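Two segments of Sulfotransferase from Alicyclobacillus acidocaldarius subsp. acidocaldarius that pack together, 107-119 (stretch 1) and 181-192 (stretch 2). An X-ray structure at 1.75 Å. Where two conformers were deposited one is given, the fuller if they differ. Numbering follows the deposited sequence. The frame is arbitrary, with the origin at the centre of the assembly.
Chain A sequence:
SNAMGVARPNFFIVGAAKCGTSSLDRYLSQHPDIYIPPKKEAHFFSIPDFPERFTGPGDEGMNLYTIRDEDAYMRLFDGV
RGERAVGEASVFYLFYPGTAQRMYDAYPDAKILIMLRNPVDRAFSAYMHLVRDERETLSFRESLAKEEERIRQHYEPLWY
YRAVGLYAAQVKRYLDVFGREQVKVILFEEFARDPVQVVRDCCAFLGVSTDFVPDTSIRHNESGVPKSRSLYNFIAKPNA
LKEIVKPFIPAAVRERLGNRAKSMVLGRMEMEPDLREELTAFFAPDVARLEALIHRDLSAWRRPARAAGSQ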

# COMPACT_ATOMS: atom_id res chain seq x y z
N TYR A 107 -15.88 9.82 3.00
CA TYR A 107 -15.86 9.23 4.35
C TYR A 107 -14.89 9.98 5.25
O TYR A 107 -13.78 9.52 5.49
N PRO A 108 -15.30 11.15 5.75
CA PRO A 108 -14.34 11.96 6.50
C PRO A 108 -13.90 11.34 7.84
O PRO A 108 -12.92 11.79 8.42
N ASP A 109 -14.64 10.35 8.32
CA ASP A 109 -14.30 9.68 9.58
C ASP A 109 -13.47 8.41 9.37
O ASP A 109 -13.17 7.68 10.32
N ALA A 110 -13.11 8.12 8.12
CA ALA A 110 -12.37 6.88 7.84
C ALA A 110 -11.00 6.82 8.51
O ALA A 110 -10.33 7.83 8.66
N LYS A 111 -10.57 5.61 8.85
CA LYS A 111 -9.22 5.41 9.37
C LYS A 111 -8.34 4.80 8.28
O LYS A 111 -8.83 4.09 7.40
N ILE A 112 -7.06 5.13 8.32
CA ILE A 112 -6.15 4.78 7.24
C ILE A 112 -5.01 3.94 7.80
O ILE A 112 -4.37 4.36 8.78
N LEU A 113 -4.77 2.77 7.21
CA LEU A 113 -3.60 1.95 7.55
C LEU A 113 -2.59 2.00 6.43
O LEU A 113 -2.93 1.75 5.27
N ILE A 114 -1.34 2.31 6.77
CA ILE A 114 -0.26 2.38 5.78
C ILE A 114 0.83 1.46 6.28
O ILE A 114 1.18 1.53 7.45
N MSE A 115 1.37 0.60 5.41
CA MSE A 115 2.53 -0.21 5.81
C MSE A 115 3.70 0.13 4.90
O MSE A 115 3.55 0.17 3.68
N LEU A 116 4.86 0.40 5.49
CA LEU A 116 6.03 0.82 4.73
C LEU A 116 7.17 -0.13 4.95
O LEU A 116 7.36 -0.65 6.04
N ARG A 117 7.96 -0.32 3.91
CA ARG A 117 9.11 -1.19 3.97
C ARG A 117 10.31 -0.42 3.45
O ARG A 117 10.14 0.48 2.64
N ASN A 118 11.52 -0.80 3.84
CA ASN A 118 12.71 -0.12 3.32
C ASN A 118 12.53 -0.06 1.80
O ASN A 118 12.35 -1.09 1.14
N PRO A 119 12.56 1.16 1.22
CA PRO A 119 12.20 1.28 -0.20
C PRO A 119 13.20 0.61 -1.14
O PRO A 119 12.85 0.36 -2.29
N GLU A 181 -4.81 11.57 14.06
CA GLU A 181 -5.74 10.71 14.80
C GLU A 181 -6.27 9.55 13.94
O GLU A 181 -6.60 8.46 14.45
N GLN A 182 -6.43 9.80 12.64
CA GLN A 182 -7.04 8.84 11.73
C GLN A 182 -6.09 8.00 10.87
O GLN A 182 -6.53 7.33 9.92
N VAL A 183 -4.78 8.13 11.11
CA VAL A 183 -3.80 7.42 10.30
C VAL A 183 -2.85 6.62 11.19
O VAL A 183 -2.41 7.11 12.23
N LYS A 184 -2.56 5.38 10.80
CA LYS A 184 -1.59 4.58 11.52
C LYS A 184 -0.58 4.04 10.52
O LYS A 184 -0.97 3.45 9.52
N VAL A 185 0.70 4.26 10.80
CA VAL A 185 1.75 3.79 9.89
C VAL A 185 2.46 2.63 10.56
O VAL A 185 2.85 2.74 11.72
N ILE A 186 2.59 1.51 9.85
CA ILE A 186 3.25 0.31 10.37
C ILE A 186 4.48 0.03 9.55
O ILE A 186 4.48 0.25 8.34
N LEU A 187 5.55 -0.42 10.20
CA LEU A 187 6.75 -0.83 9.46
C LEU A 187 6.75 -2.33 9.18
O LEU A 187 6.45 -3.15 10.05
N PHE A 188 7.08 -2.69 7.95
CA PHE A 188 7.09 -4.08 7.54
C PHE A 188 7.96 -4.95 8.45
O PHE A 188 7.62 -6.08 8.80
N GLU A 189 9.09 -4.39 8.85
CA GLU A 189 10.05 -5.13 9.66
C GLU A 189 9.47 -5.51 11.05
O GLU A 189 9.71 -6.62 11.57
N GLU A 190 8.69 -4.61 11.64
CA GLU A 190 8.00 -4.92 12.90
C GLU A 190 6.91 -5.96 12.70
O GLU A 190 6.73 -6.86 13.51
N PHE A 191 6.18 -5.82 11.60
CA PHE A 191 5.12 -6.78 11.28
C PHE A 191 5.70 -8.17 11.07
O PHE A 191 5.11 -9.17 11.48
N ALA A 192 6.87 -8.24 10.45
CA ALA A 192 7.49 -9.54 10.17
C ALA A 192 7.94 -10.19 11.47
O ALA A 192 7.83 -11.41 11.65

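Strands 111-116 and 183-187 pair in parallel; as in any beta strand, side chains alternate between the two faces. Glu181 makes no contact with stretch 1. Gln182 (chi1 m, chi2 t) reaches into the turn of stretch 1. Gln182 NE2 donates to Pro108 O and to Ala110 O, both at 2.9 Å. Gln182 OE1 is joined to Asp109 OD1 by a water, 2.8 Å from OE1 and 2.6 Å from OD1.

Val183 (t) shares a face with Ile112, Ile114, Val185, Leu116 and Leu187. Val183 CG1 lies 3.8 Å from Ile114 CD1. Lys184 lies on the other face, its CB 3.9 Å from Leu113 CD2; its chain (t, t, t, p) then leads its end away. Val185 (t) places CG1 3.7 Å from Leu116 CD1. Ile186 (m, t) is buried beside Leu113 and Met115, with CD1 4.3 Å from Leu113 CD2. Leu187 (m, t) touches lightly, CD2 to Leu116 CB at 4.5 Å.

Phe188 (chi1 t) points toward stretch 1. Arg117 (t, t, t) lays its guanidinium flat on the Phe188 ring, centres 4.4 Å apart, a cation-pi contact. Glu189 (m, p) turns its end back, and OE2 accepts from Asn118 N at 3.1 Å. A water accepts from Arg117 NE at 2.9 Å and donates weakly to Glu189 OE2 at 3.4 Å. Phe191 (chi1 t) meets the selenomethionine Met115 obliquely, SE to CD2 at 3.8 Å.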

# COMPACT_ATOMS: atom_id res chain seq x y z
CB TYR A 107 -15.45 7.76 4.28
CG TYR A 107 -16.37 6.96 3.40
CD1 TYR A 107 -17.70 6.79 3.73
CD2 TYR A 107 -15.91 6.39 2.21
CE1 TYR A 107 -18.57 6.07 2.92
CE2 TYR A 107 -16.78 5.65 1.39
CZ TYR A 107 -18.09 5.50 1.75
OH TYR A 107 -18.94 4.79 0.93
CB PRO A 108 -15.10 13.27 6.75
CG PRO A 108 -16.56 12.90 6.60
CD PRO A 108 -16.59 11.82 5.56
CB ASP A 109 -15.57 9.38 10.38
CG ASP A 109 -16.29 10.65 10.83
OD1 ASP A 109 -15.62 11.68 11.06
OD2 ASP A 109 -17.54 10.63 10.93
CB ALA A 110 -12.23 6.68 6.32
CB LYS A 111 -9.24 4.49 10.59
CG LYS A 111 -9.94 5.14 11.78
CD LYS A 111 -10.13 4.14 12.93
CE LYS A 111 -11.06 4.75 13.99
NZ LYS A 111 -11.41 3.83 15.11
CB ILE A 112 -5.52 6.05 6.66
CG1 ILE A 112 -6.60 7.07 6.24
CG2 ILE A 112 -4.56 5.70 5.50
CD1 ILE A 112 -7.48 6.60 5.08
CB LEU A 113 -4.01 0.48 7.76
CG LEU A 113 -4.77 0.23 9.06
CD1 LEU A 113 -5.39 -1.18 9.08
CD2 LEU A 113 -3.83 0.41 10.25
CB ILE A 114 0.33 3.81 5.75
CG1 ILE A 114 -0.73 4.81 5.30
CG2 ILE A 114 1.58 3.87 4.85
CD1 ILE A 114 -0.31 6.28 5.44
CB MSE A 115 2.24 -1.72 5.75
CG MSE A 115 3.44 -2.56 6.19
SE MSE A 115 2.95 -4.30 6.92
CE MSE A 115 1.25 -4.53 6.03
CB LEU A 116 6.47 2.23 5.15
CG LEU A 116 5.40 3.32 5.09
CD1 LEU A 116 5.96 4.64 5.65
CD2 LEU A 116 4.91 3.53 3.66
CB ARG A 117 8.82 -2.36 3.05
CG ARG A 117 9.90 -3.35 2.96
CD ARG A 117 9.46 -4.42 2.04
NE ARG A 117 10.37 -5.55 2.07
CZ ARG A 117 10.19 -6.64 1.34
NH1 ARG A 117 9.12 -6.74 0.55
NH2 ARG A 117 11.06 -7.62 1.43
CB ASN A 118 13.94 -0.96 3.67
CG ASN A 118 15.24 -0.43 3.08
OD1 ASN A 118 15.25 0.40 2.17
ND2 ASN A 118 16.36 -0.91 3.62
CB PRO A 119 12.19 2.81 -0.43
CG PRO A 119 13.02 3.38 0.70
CD PRO A 119 12.73 2.47 1.87
CB GLU A 181 -6.89 11.56 15.34
CG GLU A 181 -7.88 10.80 16.20
CD GLU A 181 -7.35 10.50 17.58
OE1 GLU A 181 -6.83 11.43 18.23
OE2 GLU A 181 -7.44 9.33 18.00
CB GLN A 182 -8.13 9.52 10.88
CG GLN A 182 -9.35 9.88 11.75
CD GLN A 182 -10.33 10.78 11.05
OE1 GLN A 182 -10.71 11.82 11.57
NE2 GLN A 182 -10.77 10.39 9.86
CB VAL A 183 -2.95 8.42 9.49
CG1 VAL A 183 -1.90 7.67 8.64
CG2 VAL A 183 -3.85 9.29 8.62
CB LYS A 184 -2.27 3.42 12.25
CG LYS A 184 -1.28 2.52 13.00
CD LYS A 184 -2.01 1.46 13.81
CE LYS A 184 -1.03 0.50 14.50
NZ LYS A 184 -0.28 1.21 15.58
CB VAL A 185 2.77 4.91 9.64
CG1 VAL A 185 3.95 4.39 8.77
CG2 VAL A 185 2.08 6.09 8.98
CB ILE A 186 2.34 -0.91 10.20
CG1 ILE A 186 1.01 -0.71 10.92
CG2 ILE A 186 3.02 -2.17 10.73
CD1 ILE A 186 -0.03 -1.69 10.43
CB LEU A 187 8.02 -0.46 10.23
CG LEU A 187 8.13 1.02 10.60
CD1 LEU A 187 9.46 1.29 11.30
CD2 LEU A 187 7.96 1.91 9.35
CB PHE A 188 7.59 -4.17 6.09
CG PHE A 188 7.85 -5.56 5.63
CD1 PHE A 188 6.81 -6.37 5.20
CD2 PHE A 188 9.13 -6.08 5.64
CE1 PHE A 188 7.05 -7.66 4.78
CE2 PHE A 188 9.38 -7.37 5.21
CZ PHE A 188 8.33 -8.16 4.79
CB GLU A 189 11.35 -4.32 9.73
CG GLU A 189 12.03 -4.04 8.33
CD GLU A 189 11.41 -2.90 7.44
OE1 GLU A 189 10.60 -2.06 7.93
OE2 GLU A 189 11.78 -2.84 6.22
CB GLU A 190 7.41 -3.66 13.52
CG GLU A 190 8.32 -2.99 14.52
CD GLU A 190 8.75 -1.61 14.07
OE1 GLU A 190 9.98 -1.38 13.97
OE2 GLU A 190 7.87 -0.77 13.84
CB PHE A 191 4.35 -6.29 10.04
CG PHE A 191 3.26 -7.23 9.58
CD1 PHE A 191 2.14 -7.46 10.35
CD2 PHE A 191 3.35 -7.85 8.34
CE1 PHE A 191 1.12 -8.30 9.92
CE2 PHE A 191 2.35 -8.70 7.90
CZ PHE A 191 1.23 -8.92 8.69
CB ALA A 192 8.67 -9.37 9.22
O HOH W 1 -12.98 13.82 10.10
O HOH W 2 -13.40 12.02 12.31
O HOH W 3 12.45 -5.43 4.11